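Local coordinates for phosphodiesterase (Salpingoeca rosetta, PDB 7CJ3), which is a membrane protein whose bacteriorhodopsin-like transmembrane domain holds retinal in a pocket among its helices, at residues Y131-W134 and I135-P139; Y192-V195 and M196-W200; R226-I229 and V230-S234. All blocks are in the same frame, centred on the assembly; numbering follows the deposited sequence.

Contact 1: residues Y131-W134 and I135-P139. With RET (retinal), chain K.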
loop_
_atom_site.group_PDB
_atom_site.type_symbol
_atom_site.label_atom_id
_atom_site.label_comp_id
_atom_site.label_asym_id
_atom_site.label_seq_id
_atom_site.Cartn_x
_atom_site.Cartn_y
_atom_site.Cartn_z
ATOM N N TYR B 131 -0.879 18.159 -9.199
ATOM C CA TYR B 131 -0.925 18.443 -10.659
ATOM C C TYR B 131 0.470 18.212 -11.276
ATOM O O TYR B 131 0.542 17.523 -12.319
ATOM C CB TYR B 131 -1.496 19.843 -10.922
ATOM C CG TYR B 131 -3.003 19.925 -10.893
ATOM C CD1 TYR B 131 -3.779 19.404 -11.939
ATOM C CD2 TYR B 131 -3.670 20.549 -9.848
ATOM C CE1 TYR B 131 -5.164 19.476 -11.932
ATOM C CE2 TYR B 131 -5.057 20.646 -9.828
ATOM C CZ TYR B 131 -5.808 20.108 -10.870
ATOM O OH TYR B 131 -7.178 20.211 -10.850
ATOM N N ALA B 132 1.545 18.681 -10.636
ATOM C CA ALA B 132 2.938 18.458 -11.093
ATOM C C ALA B 132 3.263 16.973 -11.212
ATOM O O ALA B 132 3.757 16.550 -12.249
ATOM C CB ALA B 132 3.905 19.137 -10.154
ATOM N N GLU B 133 3.036 16.206 -10.154
ATOM C CA GLU B 133 3.136 14.721 -10.169
ATOM C C GLU B 133 2.385 14.119 -11.380
ATOM O O GLU B 133 2.977 13.317 -12.146
ATOM C CB GLU B 133 2.522 14.189 -8.875
ATOM C CG GLU B 133 2.544 12.678 -8.799
ATOM C CD GLU B 133 1.272 12.032 -8.272
ATOM O OE1 GLU B 133 0.606 12.644 -7.407
ATOM O OE2 GLU B 133 0.956 10.914 -8.738
ATOM N N TRP B 134 1.097 14.469 -11.522
ATOM C CA TRP B 134 0.211 13.984 -12.607
ATOM C C TRP B 134 0.841 14.289 -13.979
ATOM O O TRP B 134 0.871 13.359 -14.838
ATOM C CB TRP B 134 -1.215 14.545 -12.464
ATOM C CG TRP B 134 -2.001 13.974 -11.313
ATOM C CD1 TRP B 134 -1.594 12.993 -10.440
ATOM C CD2 TRP B 134 -3.330 14.354 -10.889
ATOM N NE1 TRP B 134 -2.571 12.747 -9.512
ATOM C CE2 TRP B 134 -3.651 13.558 -9.766
ATOM C CE3 TRP B 134 -4.294 15.259 -11.352
ATOM C CZ2 TRP B 134 -4.870 13.675 -9.098
ATOM C CZ3 TRP B 134 -5.516 15.343 -10.712
ATOM C CH2 TRP B 134 -5.773 14.587 -9.570
ATOM N N ILE B 135 1.360 15.505 -14.171
ATOM C CA ILE B 135 1.932 15.956 -15.476
ATOM C C ILE B 135 3.259 15.238 -15.782
ATOM O O ILE B 135 3.546 15.030 -17.000
ATOM C CB ILE B 135 2.072 17.490 -15.489
ATOM C CG1 ILE B 135 0.696 18.133 -15.704
ATOM C CG2 ILE B 135 3.099 17.960 -16.527
ATOM C CD1 ILE B 135 0.577 19.570 -15.185
ATOM N N ILE B 136 4.045 14.873 -14.763
ATOM C CA ILE B 136 5.287 14.078 -14.968
ATOM C C ILE B 136 4.947 12.604 -15.197
ATOM O O ILE B 136 5.616 11.990 -16.043
ATOM C CB ILE B 136 6.250 14.235 -13.793
ATOM C CG1 ILE B 136 6.691 15.690 -13.639
ATOM C CG2 ILE B 136 7.441 13.307 -13.928
ATOM C CD1 ILE B 136 7.367 15.973 -12.308
ATOM N N THR B 137 3.962 12.043 -14.493
ATOM C CA THR B 137 3.704 10.579 -14.466
ATOM C C THR B 137 2.650 10.120 -15.498
ATOM O O THR B 137 2.870 9.076 -16.126
ATOM C CB THR B 137 3.313 10.153 -13.052
ATOM O OG1 THR B 137 2.168 10.927 -12.685
ATOM C CG2 THR B 137 4.438 10.361 -12.063
ATOM N N CYS B 138 1.524 10.806 -15.661
ATOM C CA CYS B 138 0.427 10.327 -16.544
ATOM C C CYS B 138 0.906 10.204 -17.990
ATOM O O CYS B 138 0.634 9.205 -18.662
ATOM C CB CYS B 138 -0.801 11.218 -16.498
ATOM S SG CYS B 138 -1.611 11.139 -14.884
ATOM N N PRO B 139 1.562 11.241 -18.551
ATOM C CA PRO B 139 2.129 11.102 -19.892
ATOM C C PRO B 139 3.174 9.972 -19.967
ATOM O O PRO B 139 3.271 9.360 -21.005
ATOM C CB PRO B 139 2.640 12.512 -20.209
ATOM C CG PRO B 139 1.783 13.409 -19.309
ATOM C CD PRO B 139 1.671 12.615 -18.029
HETATM C C1 RET K . -8.829 16.626 -14.075
HETATM C C2 RET K . -9.470 17.969 -14.431
HETATM C C3 RET K . -10.871 17.878 -14.842
HETATM C C4 RET K . -11.035 16.932 -16.012
HETATM C C5 RET K . -10.123 15.736 -16.006
HETATM C C6 RET K . -9.187 15.510 -15.053
HETATM C C7 RET K . -8.506 14.207 -15.021
HETATM C C8 RET K . -7.430 13.801 -14.238
HETATM C C9 RET K . -6.637 12.623 -14.376
HETATM C C10 RET K . -5.527 12.346 -13.539
HETATM C C11 RET K . -4.784 11.164 -13.438
HETATM C C12 RET K . -3.769 10.825 -12.549
HETATM C C13 RET K . -3.012 9.642 -12.519
HETATM C C14 RET K . -1.965 9.500 -11.627
HETATM C C15 RET K . -0.807 8.626 -11.800
HETATM C C16 RET K . -7.315 16.904 -14.090
HETATM C C17 RET K . -9.256 16.260 -12.642
HETATM C C18 RET K . -10.383 14.832 -17.192
HETATM C C19 RET K . -6.955 11.596 -15.419
HETATM C C20 RET K . -3.394 8.541 -13.461
#
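Residues 131-134 and 135-139 are consecutive turns of helix 128-149. Ile135 N bonds to Tyr131 O at 2.9 Å, and Cys138 N bonds to Trp134 O at 2.8 Å. The helix kinks at Pro139, whose ring nitrogen carries no hydrogen to give to the turn before. Glu133 O takes two bonds from one residue, Thr137. One is the helical bond from the backbone N of Thr137. The hydroxyl OG1 of Thr137 donates to Glu133 O at 2.6 Å from above the carbonyl plane, 43° out of it. This is a side-chain-to-backbone bond within a helix. It depends on the chi1 of Thr137 (57°), which sets OG1 between the backbone N and the carbonyl carbon. Such a bond fixes the rotation of the threonine and satisfies its buried hydroxyl.

Four residues here, Tyr131, Trp134, Thr137 and Cys138, line the retinal pocket of this bacteriorhodopsin-like helical bundle. The Trp134 indole lies flat along the polyene. Retinal C12 sits over one face of the indole, 3.6 Å above its plane and offset toward the rim. Retinal C16 meets the Tyr131 ring at its edge, 4.0 Å from CE1 of Tyr131. Cys138 SG makes an oblique sulfur-aromatic contact with the five-membered ring of Trp134, 40° off its normal. The same sulfur also lies beside C12 and C13 of retinal. The carboxylate of Glu133 reaches the indole edge in plane through OE2. That oxygen also takes a weak hydrogen bond from Lys265, and Trp134 NE1 makes one to Asp261.

Contact 2: residues Y192-V195 and M196-W200. With OLC ((2R)-2,3-dihydroxypropyl (9Z)-octadec-9-enoate), chain N; OLC ((2R)-2,3-dihydroxypropyl (9Z)-octadec-9-enoate), chain O; RET (retinal), chain K.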
loop_
_atom_site.group_PDB
_atom_site.type_symbol
_atom_site.label_atom_id
_atom_site.label_comp_id
_atom_site.label_asym_id
_atom_site.label_seq_id
_atom_site.Cartn_x
_atom_site.Cartn_y
_atom_site.Cartn_z
ATOM N N TYR B 192 -9.872 14.126 -22.332
ATOM C CA TYR B 192 -9.795 12.888 -21.514
ATOM C C TYR B 192 -10.554 11.743 -22.214
ATOM O O TYR B 192 -10.011 10.596 -22.191
ATOM C CB TYR B 192 -10.272 13.128 -20.078
ATOM C CG TYR B 192 -10.387 11.850 -19.282
ATOM C CD1 TYR B 192 -9.276 11.291 -18.652
ATOM C CD2 TYR B 192 -11.596 11.170 -19.194
ATOM C CE1 TYR B 192 -9.375 10.109 -17.931
ATOM C CE2 TYR B 192 -11.707 9.996 -18.468
ATOM C CZ TYR B 192 -10.595 9.454 -17.842
ATOM O OH TYR B 192 -10.718 8.291 -17.149
ATOM N N ILE B 193 -11.737 12.012 -22.811
ATOM C CA ILE B 193 -12.504 10.994 -23.597
ATOM C C ILE B 193 -11.667 10.597 -24.830
ATOM O O ILE B 193 -11.494 9.377 -25.083
ATOM C CB ILE B 193 -13.898 11.493 -24.034
ATOM C CG1 ILE B 193 -14.761 12.013 -22.885
ATOM C CG2 ILE B 193 -14.641 10.401 -24.804
ATOM C CD1 ILE B 193 -15.054 10.977 -21.847
ATOM N N TYR B 194 -11.199 11.592 -25.595
ATOM C CA TYR B 194 -10.363 11.380 -26.796
ATOM C C TYR B 194 -9.188 10.462 -26.424
ATOM O O TYR B 194 -8.856 9.514 -27.179
ATOM C CB TYR B 194 -9.936 12.732 -27.374
ATOM C CG TYR B 194 -8.807 12.640 -28.371
ATOM C CD1 TYR B 194 -9.047 12.447 -29.723
ATOM C CD2 TYR B 194 -7.491 12.726 -27.950
ATOM C CE1 TYR B 194 -8.007 12.330 -30.633
ATOM C CE2 TYR B 194 -6.439 12.578 -28.838
ATOM C CZ TYR B 194 -6.697 12.392 -30.185
ATOM O OH TYR B 194 -5.639 12.277 -31.038
ATOM N N VAL B 195 -8.575 10.733 -25.272
ATOM C CA VAL B 195 -7.373 10.014 -24.762
ATOM C C VAL B 195 -7.742 8.560 -24.442
ATOM O O VAL B 195 -7.018 7.636 -24.920
ATOM C CB VAL B 195 -6.793 10.748 -23.534
ATOM C CG1 VAL B 195 -5.856 9.865 -22.718
ATOM C CG2 VAL B 195 -6.090 12.044 -23.923
ATOM N N MET B 196 -8.791 8.349 -23.634
ATOM C CA MET B 196 -9.192 6.989 -23.186
ATOM C C MET B 196 -9.596 6.135 -24.401
ATOM O O MET B 196 -9.353 4.904 -24.370
ATOM C CB MET B 196 -10.346 7.042 -22.184
ATOM C CG MET B 196 -9.957 7.593 -20.803
ATOM S SD MET B 196 -8.806 6.547 -19.827
ATOM C CE MET B 196 -7.250 7.336 -20.253
ATOM N N LEU B 197 -10.175 6.758 -25.436
ATOM C CA LEU B 197 -10.697 6.044 -26.626
ATOM C C LEU B 197 -9.511 5.523 -27.436
ATOM O O LEU B 197 -9.564 4.344 -27.877
ATOM C CB LEU B 197 -11.568 6.977 -27.479
ATOM C CG LEU B 197 -13.084 6.897 -27.258
ATOM C CD1 LEU B 197 -13.800 8.044 -27.957
ATOM C CD2 LEU B 197 -13.651 5.546 -27.708
ATOM N N HIS B 198 -8.504 6.382 -27.639
ATOM C CA HIS B 198 -7.292 6.068 -28.433
ATOM C C HIS B 198 -6.403 5.109 -27.651
ATOM O O HIS B 198 -5.816 4.210 -28.295
ATOM C CB HIS B 198 -6.564 7.331 -28.873
ATOM C CG HIS B 198 -7.145 7.938 -30.103
ATOM N ND1 HIS B 198 -8.158 8.865 -30.069
ATOM C CD2 HIS B 198 -6.842 7.735 -31.409
ATOM C CE1 HIS B 198 -8.435 9.229 -31.317
ATOM N NE2 HIS B 198 -7.648 8.539 -32.152
ATOM N N MET B 199 -6.329 5.262 -26.328
ATOM C CA MET B 199 -5.613 4.289 -25.461
ATOM C C MET B 199 -6.250 2.908 -25.638
ATOM O O MET B 199 -5.488 1.925 -25.830
ATOM C CB MET B 199 -5.693 4.673 -23.985
ATOM C CG MET B 199 -4.937 3.726 -23.089
ATOM S SD MET B 199 -5.954 2.372 -22.384
ATOM C CE MET B 199 -7.314 3.319 -21.693
ATOM N N TRP B 200 -7.591 2.849 -25.543
ATOM C CA TRP B 200 -8.407 1.620 -25.722
ATOM C C TRP B 200 -8.083 1.024 -27.105
ATOM O O TRP B 200 -7.778 -0.181 -27.178
ATOM C CB TRP B 200 -9.900 1.925 -25.498
ATOM C CG TRP B 200 -10.770 0.705 -25.405
ATOM C CD1 TRP B 200 -11.342 0.024 -26.440
ATOM C CD2 TRP B 200 -11.156 -0.004 -24.211
ATOM N NE1 TRP B 200 -12.049 -1.051 -25.975
ATOM C CE2 TRP B 200 -11.935 -1.105 -24.615
ATOM C CE3 TRP B 200 -10.906 0.170 -22.849
ATOM C CZ2 TRP B 200 -12.457 -2.021 -23.712
ATOM C CZ3 TRP B 200 -11.435 -0.728 -21.951
ATOM C CH2 TRP B 200 -12.203 -1.810 -22.383
HETATM C C18 OLC N . -16.463 9.490 -17.143
HETATM C C10 OLC N . -13.563 2.641 -23.984
HETATM C C9 OLC N . -13.985 1.700 -24.858
HETATM C C17 OLC N . -16.675 8.545 -18.322
HETATM C C11 OLC N . -14.002 4.075 -23.942
HETATM C C8 OLC N . -14.957 1.874 -25.976
HETATM C C24 OLC N . -11.089 -5.445 -31.864
HETATM C C16 OLC N . -15.406 8.054 -19.048
HETATM C C12 OLC N . -13.899 4.625 -22.537
HETATM C C7 OLC N . -14.748 0.805 -27.042
HETATM C C15 OLC N . -15.699 7.496 -20.453
HETATM C C13 OLC N . -14.979 5.713 -22.250
HETATM C C6 OLC N . -15.080 1.303 -28.453
HETATM C C14 OLC N . -14.787 6.321 -20.822
HETATM C C5 OLC N . -14.008 2.154 -29.180
HETATM C C4 OLC N . -12.711 1.454 -29.705
HETATM C C3 OLC N . -12.743 -0.085 -29.817
HETATM C C2 OLC N . -11.374 -0.797 -29.907
HETATM C C21 OLC N . -10.652 -4.716 -29.440
HETATM C C1 OLC N . -11.489 -2.260 -29.414
HETATM C C22 OLC N . -10.775 -5.903 -30.433
HETATM O O19 OLC N . -12.299 -2.553 -28.525
HETATM O O25 OLC N . -10.845 -6.536 -32.737
HETATM O O23 OLC N . -9.591 -6.739 -30.447
HETATM O O20 OLC N . -10.695 -3.374 -29.993
HETATM C C18 OLC O . -19.054 18.637 -22.450
HETATM C C10 OLC O . -14.197 13.826 -27.660
HETATM C C9 OLC O . -13.447 13.110 -28.499
HETATM C C17 OLC O . -19.086 18.674 -23.970
HETATM C C11 OLC O . -15.613 13.491 -27.272
HETATM C C8 OLC O . -13.932 11.879 -29.209
HETATM C C24 OLC O . -14.475 9.242 -37.613
HETATM C C16 OLC O . -17.962 17.795 -24.534
HETATM C C12 OLC O . -16.307 14.771 -26.813
HETATM C C7 OLC O . -12.808 11.215 -30.016
HETATM C C15 OLC O . -18.397 16.859 -25.680
HETATM C C13 OLC O . -16.907 14.722 -25.402
HETATM C C6 OLC O . -13.468 10.401 -31.121
HETATM C C14 OLC O . -18.314 15.353 -25.328
HETATM C C5 OLC O . -12.728 9.145 -31.542
HETATM C C4 OLC O . -11.346 9.483 -32.044
HETATM C C3 OLC O . -11.290 10.255 -33.372
HETATM C C2 OLC O . -11.949 9.514 -34.551
HETATM C C21 OLC O . -12.049 8.846 -38.121
HETATM C C1 OLC O . -11.312 9.860 -35.895
HETATM C C22 OLC O . -13.396 8.169 -37.827
HETATM O O19 OLC O . -10.863 10.975 -36.105
HETATM O O25 OLC O . -15.323 8.918 -36.504
HETATM O O23 OLC O . -13.755 7.263 -38.898
HETATM O O20 OLC O . -11.211 8.863 -36.962
HETATM C C1 RET K . -8.829 16.626 -14.075
HETATM C C2 RET K . -9.470 17.969 -14.431
HETATM C C3 RET K . -10.871 17.878 -14.842
HETATM C C4 RET K . -11.035 16.932 -16.012
HETATM C C5 RET K . -10.123 15.736 -16.006
HETATM C C6 RET K . -9.187 15.510 -15.053
HETATM C C7 RET K . -8.506 14.207 -15.021
HETATM C C8 RET K . -7.430 13.801 -14.238
HETATM C C9 RET K . -6.637 12.623 -14.376
HETATM C C10 RET K . -5.527 12.346 -13.539
HETATM C C11 RET K . -4.784 11.164 -13.438
HETATM C C12 RET K . -3.769 10.825 -12.549
HETATM C C13 RET K . -3.012 9.642 -12.519
HETATM C C14 RET K . -1.965 9.500 -11.627
HETATM C C15 RET K . -0.807 8.626 -11.800
HETATM C C16 RET K . -7.315 16.904 -14.090
HETATM C C17 RET K . -9.256 16.260 -12.642
HETATM C C18 RET K . -10.383 14.832 -17.192
HETATM C C19 RET K . -6.955 11.596 -15.419
HETATM C C20 RET K . -3.394 8.541 -13.461
#
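Helix 178-207 of the bacteriorhodopsin-like bundle turns one side toward retinal and another toward lipid at residues 192-200. Tyr192 belongs to the retinal pocket. Its CB lies 3.4 Å from retinal C18, the methyl on C5 of the ionone ring. One turn on, Met196 packs on the Tyr192 ring in a CH-pi contact. CG of Met196 stands 3.8 Å from the ring centroid of Tyr192, over the face and 22° off the normal. SD of Met196 lies more obliquely and makes a Met-aromatic contact. The chain of Met196 bends at both chi2 and chi3, which carries CE back to CG1 of Val195. The phenol OH of Tyr192 is hydrogen-bonded to Ser234.

On the lipid side, Ile193 and Leu197 meet through CG2 and CD1 at 4.0 Å. The acyl chains of two OLC molecules lie against them. Trp200 lays one indole face on the chain N lipid and donates from NE1 to its ester carbonyl oxygen O19 at 3.0 Å.

Tyr194 and His198 form an oblique aromatic pair, with planes at 45°. Tyr194 OH is anchored to Asp158 of helix 153-173. The carbonyl O of Tyr194 accepts two bonds from His198, and they arrive from opposite faces of the carbonyl plane. One is the helical bond from N of His198, at 3.2 Å. The other comes from ND1 of His198, at 3.0 Å, with Tyr194 O lying only 3° out of the imidazole plane.

Contact 3: residues R226-I229 and V230-S234. With RET (retinal), chain K; OLC ((2R)-2,3-dihydroxypropyl (9Z)-octadec-9-enoate), chain N.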
loop_
_atom_site.group_PDB
_atom_site.type_symbol
_atom_site.label_atom_id
_atom_site.label_comp_id
_atom_site.label_asym_id
_atom_site.label_seq_id
_atom_site.Cartn_x
_atom_site.Cartn_y
_atom_site.Cartn_z
ATOM N N ARG B 226 -6.183 -1.949 -20.149
ATOM C CA ARG B 226 -7.069 -0.875 -20.687
ATOM C C ARG B 226 -8.342 -0.694 -19.829
ATOM O O ARG B 226 -8.888 0.439 -19.791
ATOM C CB ARG B 226 -7.411 -1.138 -22.150
ATOM C CG ARG B 226 -8.167 -2.426 -22.430
ATOM C CD ARG B 226 -8.429 -2.542 -23.923
ATOM N NE ARG B 226 -9.226 -3.700 -24.311
ATOM C CZ ARG B 226 -9.715 -3.900 -25.534
ATOM N NH1 ARG B 226 -9.489 -3.028 -26.500
ATOM N NH2 ARG B 226 -10.423 -4.971 -25.813
ATOM N N CYS B 227 -8.820 -1.761 -19.167
ATOM C CA CYS B 227 -9.969 -1.726 -18.217
ATOM C C CYS B 227 -9.505 -1.036 -16.928
ATOM O O CYS B 227 -10.239 -0.218 -16.381
ATOM C CB CYS B 227 -10.509 -3.125 -17.921
ATOM S SG CYS B 227 -11.381 -3.963 -19.278
ATOM N N GLU B 228 -8.295 -1.339 -16.466
ATOM C CA GLU B 228 -7.759 -0.787 -15.201
ATOM C C GLU B 228 -7.693 0.747 -15.295
ATOM O O GLU B 228 -8.137 1.403 -14.324
ATOM C CB GLU B 228 -6.385 -1.382 -14.924
ATOM C CG GLU B 228 -5.909 -1.189 -13.497
ATOM C CD GLU B 228 -5.202 0.113 -13.160
ATOM O OE1 GLU B 228 -5.222 0.424 -11.959
ATOM O OE2 GLU B 228 -4.632 0.807 -14.049
ATOM N N ILE B 229 -7.154 1.270 -16.414
ATOM C CA ILE B 229 -6.880 2.710 -16.671
ATOM C C ILE B 229 -8.212 3.471 -16.698
ATOM O O ILE B 229 -8.335 4.523 -16.028
ATOM C CB ILE B 229 -6.041 2.840 -17.964
ATOM C CG1 ILE B 229 -4.619 2.308 -17.723
ATOM C CG2 ILE B 229 -6.004 4.273 -18.501
ATOM C CD1 ILE B 229 -3.866 1.946 -18.969
ATOM N N VAL B 230 -9.205 2.912 -17.385
ATOM C CA VAL B 230 -10.568 3.496 -17.518
ATOM C C VAL B 230 -11.236 3.536 -16.135
ATOM O O VAL B 230 -11.797 4.597 -15.763
ATOM C CB VAL B 230 -11.391 2.717 -18.557
ATOM C CG1 VAL B 230 -12.869 3.129 -18.553
ATOM C CG2 VAL B 230 -10.796 2.870 -19.953
ATOM N N MET B 231 -11.170 2.447 -15.368
ATOM C CA MET B 231 -11.863 2.414 -14.064
ATOM C C MET B 231 -11.188 3.434 -13.150
ATOM O O MET B 231 -11.891 4.359 -12.695
ATOM C CB MET B 231 -11.852 1.002 -13.472
ATOM C CG MET B 231 -12.100 0.862 -11.987
ATOM S SD MET B 231 -13.861 0.685 -11.542
ATOM C CE MET B 231 -13.972 1.640 -10.022
ATOM N N SER B 232 -9.865 3.328 -12.966
ATOM C CA SER B 232 -9.072 4.117 -11.985
ATOM C C SER B 232 -9.007 5.604 -12.360
ATOM O O SER B 232 -9.302 6.415 -11.506
ATOM C CB SER B 232 -7.697 3.538 -11.825
ATOM O OG SER B 232 -7.025 3.425 -13.065
ATOM N N TRP B 233 -8.641 5.944 -13.597
ATOM C CA TRP B 233 -8.343 7.338 -14.017
ATOM C C TRP B 233 -9.624 8.166 -14.006
ATOM O O TRP B 233 -9.537 9.406 -13.892
ATOM C CB TRP B 233 -7.728 7.394 -15.415
ATOM C CG TRP B 233 -6.314 6.921 -15.542
ATOM C CD1 TRP B 233 -5.695 5.902 -14.873
ATOM C CD2 TRP B 233 -5.347 7.427 -16.475
ATOM N NE1 TRP B 233 -4.406 5.751 -15.319
ATOM C CE2 TRP B 233 -4.167 6.674 -16.297
ATOM C CE3 TRP B 233 -5.377 8.424 -17.453
ATOM C CZ2 TRP B 233 -3.028 6.898 -17.067
ATOM C CZ3 TRP B 233 -4.248 8.652 -18.203
ATOM C CH2 TRP B 233 -3.092 7.896 -18.010
ATOM N N SER B 234 -10.776 7.523 -14.173
ATOM C CA SER B 234 -12.080 8.222 -14.294
ATOM C C SER B 234 -12.478 8.807 -12.946
ATOM O O SER B 234 -13.362 9.635 -12.911
ATOM C CB SER B 234 -13.115 7.311 -14.824
ATOM O OG SER B 234 -12.953 7.157 -16.232
HETATM C C1 RET K . -8.829 16.626 -14.075
HETATM C C2 RET K . -9.470 17.969 -14.431
HETATM C C3 RET K . -10.871 17.878 -14.842
HETATM C C4 RET K . -11.035 16.932 -16.012
HETATM C C5 RET K . -10.123 15.736 -16.006
HETATM C C6 RET K . -9.187 15.510 -15.053
HETATM C C7 RET K . -8.506 14.207 -15.021
HETATM C C8 RET K . -7.430 13.801 -14.238
HETATM C C9 RET K . -6.637 12.623 -14.376
HETATM C C10 RET K . -5.527 12.346 -13.539
HETATM C C11 RET K . -4.784 11.164 -13.438
HETATM C C12 RET K . -3.769 10.825 -12.549
HETATM C C13 RET K . -3.012 9.642 -12.519
HETATM C C14 RET K . -1.965 9.500 -11.627
HETATM C C15 RET K . -0.807 8.626 -11.800
HETATM C C16 RET K . -7.315 16.904 -14.090
HETATM C C17 RET K . -9.256 16.260 -12.642
HETATM C C18 RET K . -10.383 14.832 -17.192
HETATM C C19 RET K . -6.955 11.596 -15.419
HETATM C C20 RET K . -3.394 8.541 -13.461
HETATM C C18 OLC N . -16.463 9.490 -17.143
HETATM C C10 OLC N . -13.563 2.641 -23.984
HETATM C C9 OLC N . -13.985 1.700 -24.858
HETATM C C17 OLC N . -16.675 8.545 -18.322
HETATM C C11 OLC N . -14.002 4.075 -23.942
HETATM C C8 OLC N . -14.957 1.874 -25.976
HETATM C C24 OLC N . -11.089 -5.445 -31.864
HETATM C C16 OLC N . -15.406 8.054 -19.048
HETATM C C12 OLC N . -13.899 4.625 -22.537
HETATM C C7 OLC N . -14.748 0.805 -27.042
HETATM C C15 OLC N . -15.699 7.496 -20.453
HETATM C C13 OLC N . -14.979 5.713 -22.250
HETATM C C6 OLC N . -15.080 1.303 -28.453
HETATM C C14 OLC N . -14.787 6.321 -20.822
HETATM C C5 OLC N . -14.008 2.154 -29.180
HETATM C C4 OLC N . -12.711 1.454 -29.705
HETATM C C3 OLC N . -12.743 -0.085 -29.817
HETATM C C2 OLC N . -11.374 -0.797 -29.907
HETATM C C21 OLC N . -10.652 -4.716 -29.440
HETATM C C1 OLC N . -11.489 -2.260 -29.414
HETATM C C22 OLC N . -10.775 -5.903 -30.433
HETATM O O19 OLC N . -12.299 -2.553 -28.525
HETATM O O25 OLC N . -10.845 -6.536 -32.737
HETATM O O23 OLC N . -9.591 -6.739 -30.447
HETATM O O20 OLC N . -10.695 -3.374 -29.993
HETATM O O HOH W 1 -3.126 3.173 -14.854
#
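Ile229 and Trp233 make the main apolar contact, with their side chains side by side and pointing the same way. CG2 of Ile229 sits over the five-membered ring of Trp233, 3.7 Å from its centroid and 7° off the normal. This CH-pi contact is almost centred. CG2 reaches that place because it stands anti to the backbone N of Ile229, while CG1 (chi1 -70°) lies beside the backbone N, anti to the carbonyl carbon. The opposite face of the indole takes the C20 methyl of retinal, which is 3.5 Å from CE2 of Trp233. The indole is thus sandwiched between an isoleucine methyl and a retinal methyl, which limits its rotation. Helix 219-233 here brings a tryptophan to the chromophore, consistent with bacteriorhodopsin, where a tryptophan packs beside the same retinal methyl. Tyr192 and Met196 of helix 178-207 also pack on this indole.

The hydrogen bonds follow the helix, with additions from serine. Ser232 bonds twice to Glu228 O. Its N comes at 2.9 Å and its OG at 2.6 Å, from opposite faces of the carbonyl plane. Ser234 OG donates to Val230 O at 2.8 Å, in the carbonyl plane, and is also bonded to Tyr192 OH. The bond from Val230 N to Arg226 O is weak.

One water joins the two segments. It donates to OE2 of Glu228 and accepts from NE1 of Trp233, both at 2.9 Å. The indole N-H is satisfied in this way, and the bridge ties the glutamate to the pocket wall. Farther out, Arg226 extends its guanidinium toward the OLC of chain N and makes a cation-pi contact with Trp200.

All three contacts touch the same retinal, each from a different helix. Contact 1 supplies Trp134 and Cys138 along the polyene, contact 2 supplies Tyr192 at the ionone-ring end, and contact 3 supplies Trp233 by the C20 methyl. Contacts 1 and 2 do not touch. Their centres are about 17 Å apart, and their nearest atoms about 8 Å. Contacts 1 and 3 meet lightly, with Cys138 O 4.0 Å from CH2 of Trp233. Contacts 2 and 3 are closer, with centres about 11 Å apart. Tyr192 OH and Ser234 OG are 2.7 Å apart, and Met196 CE packs on Trp233. Both also touch the OLC of chain N.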